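Leucine aminopeptidase 2 (Saccharomyces cerevisiae, PDB 2XQ0) is a zinc-dependent aminopeptidase of the M1 family that preferentially cleaves di- and tripeptides and shows low epoxide hydrolase activity in vitro. Local coordinates at residues V243-F246 with I247-E251. Numbering follows the deposited sequence.
Sequences VEKF and IQTAE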
loop_
_atom_site.group_PDB
_atom_site.type_symbol
_atom_site.label_atom_id
_atom_site.label_comp_id
_atom_site.label_asym_id
_atom_site.label_seq_id
_atom_site.Cartn_x
_atom_site.Cartn_y
_atom_site.Cartn_z
ATOM N N VAL A 243 16.698 10.067 0.671
ATOM C CA VAL A 243 16.242 9.049 1.621
ATOM C C VAL A 243 16.746 9.337 3.041
ATOM O O VAL A 243 15.987 9.235 3.989
ATOM C CB VAL A 243 16.525 7.562 1.174
ATOM C CG1 VAL A 243 17.988 7.323 0.904
ATOM C CG2 VAL A 243 16.010 6.563 2.234
ATOM N N GLU A 244 18.006 9.731 3.208
ATOM C CA GLU A 244 18.457 9.946 4.577
ATOM C C GLU A 244 17.756 11.150 5.193
ATOM O O GLU A 244 17.422 11.139 6.371
ATOM C CB GLU A 244 19.971 10.045 4.694
ATOM C CG GLU A 244 20.450 10.331 6.102
ATOM C CD GLU A 244 20.292 9.152 7.056
ATOM O OE1 GLU A 244 19.951 8.033 6.611
ATOM O OE2 GLU A 244 20.521 9.352 8.270
ATOM N N LYS A 245 17.500 12.168 4.385
ATOM C CA LYS A 245 16.745 13.327 4.839
ATOM C C LYS A 245 15.345 12.938 5.328
ATOM O O LYS A 245 14.895 13.420 6.362
ATOM C CB LYS A 245 16.674 14.370 3.721
ATOM C CG LYS A 245 15.799 15.574 4.007
ATOM C CD LYS A 245 16.004 16.641 2.937
ATOM C CE LYS A 245 15.782 16.073 1.540
ATOM N NZ LYS A 245 16.479 16.877 0.476
ATOM N N PHE A 246 14.653 12.068 4.588
ATOM C CA PHE A 246 13.363 11.559 5.038
ATOM C C PHE A 246 13.487 10.831 6.372
ATOM O O PHE A 246 12.671 11.026 7.293
ATOM C CB PHE A 246 12.765 10.587 4.023
ATOM C CG PHE A 246 12.166 11.249 2.824
ATOM C CD1 PHE A 246 11.931 12.602 2.801
ATOM C CD2 PHE A 246 11.839 10.496 1.700
ATOM C CE1 PHE A 246 11.376 13.208 1.673
ATOM C CE2 PHE A 246 11.286 11.094 0.573
ATOM C CZ PHE A 246 11.054 12.453 0.565
ATOM N N ILE A 247 14.487 9.966 6.491
ATOM C CA ILE A 247 14.587 9.212 7.730
ATOM C C ILE A 247 14.764 10.158 8.906
ATOM O O ILE A 247 14.034 10.064 9.889
ATOM C CB ILE A 247 15.698 8.149 7.725
ATOM C CG1 ILE A 247 15.486 7.158 6.588
ATOM C CG2 ILE A 247 15.659 7.366 9.055
ATOM C CD1 ILE A 247 16.585 6.123 6.484
ATOM N N GLN A 248 15.715 11.080 8.792
ATOM C CA GLN A 248 16.041 12.018 9.880
ATOM C C GLN A 248 14.868 12.944 10.195
ATOM O O GLN A 248 14.645 13.313 11.345
ATOM C CB GLN A 248 17.299 12.835 9.551
ATOM C CG GLN A 248 18.610 12.036 9.652
ATOM C CD GLN A 248 19.812 12.838 9.161
ATOM O OE1 GLN A 248 19.778 14.070 9.144
ATOM N NE2 GLN A 248 20.872 12.141 8.739
ATOM N N THR A 249 14.096 13.292 9.175
ATOM C CA THR A 249 12.873 14.064 9.395
ATOM C C THR A 249 11.822 13.293 10.223
ATOM O O THR A 249 11.243 13.830 11.177
ATOM C CB THR A 249 12.256 14.530 8.072
ATOM O OG1 THR A 249 13.194 15.378 7.384
ATOM C CG2 THR A 249 10.983 15.313 8.355
ATOM N N ALA A 250 11.585 12.036 9.865
ATOM C CA ALA A 250 10.657 11.195 10.620
ATOM C C ALA A 250 11.104 11.005 12.055
ATOM O O ALA A 250 10.294 11.036 12.982
ATOM C CB ALA A 250 10.498 9.837 9.936
ATOM N N GLU A 251 12.397 10.774 12.233
ATOM C CA GLU A 251 12.965 10.565 13.555
ATOM C C GLU A 251 12.784 11.782 14.474
ATOM O O GLU A 251 12.600 11.626 15.670
ATOM C CB GLU A 251 14.443 10.215 13.450
ATOM C CG GLU A 251 14.737 8.785 12.969
ATOM C CD GLU A 251 16.245 8.487 12.888
ATOM O OE1 GLU A 251 17.004 9.317 12.326
ATOM O OE2 GLU A 251 16.670 7.416 13.369
#
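Glu244 and Gln248, one turn apart on helix 243-253, join through their side chains as well as their backbones. Gln248 NE2 donates to Glu244 OE2 over 2.8 Å, and the carboxylate receives it on the anti lone pair. The acceptor lies close to the amide plane of Gln248, whereas the two flat groups themselves stand 77° apart. Glu244 CG, anti to the backbone N (chi1 177°), runs along the helix axis, and the bend at chi2 keeps the carboxylate from running straight outward, so that OE2 lies within reach of the amide. The same OE2 forms a salt bridge with Arg222, a residue that also pairs with Glu251 OE1; its positive charge probably eases the proximity of the two glutamates.

Backbone bonding is of the regular i to i+4 kind, as in Gln248 N to Glu244 O at 3.0 Å. Lys245 O is gripped twice: Thr249 N arrives at 2.9 Å, and Thr249 OG1 adds a 2.8 Å bond from the opposite face of the carbonyl plane. The hydroxyl can bend back to this carbonyl because OG1 sits beside its own backbone N, with chi1 at -61°.

Apolar contact between the segments is modest. Ile247 CD1 comes 4.3 Å from Val243 CG2 and passes 3.9 Å from Glu244 OE1, crossing the glutamate at a slant. Both aliphatic residues also touch Ser223 of strand 223-227, while Phe246 and Ile247 pack on Leu303 of the zinc-binding helix 297-311 and Thr249 and Ala250 meet helix 321-339.

The whole is an amphipathic alpha-helix of the M1 peptidase catalytic domain, its polar side carrying an i to i+4 Glu-Gln hydrogen bond and its buried side set against the helix that carries the HExxH zinc motif.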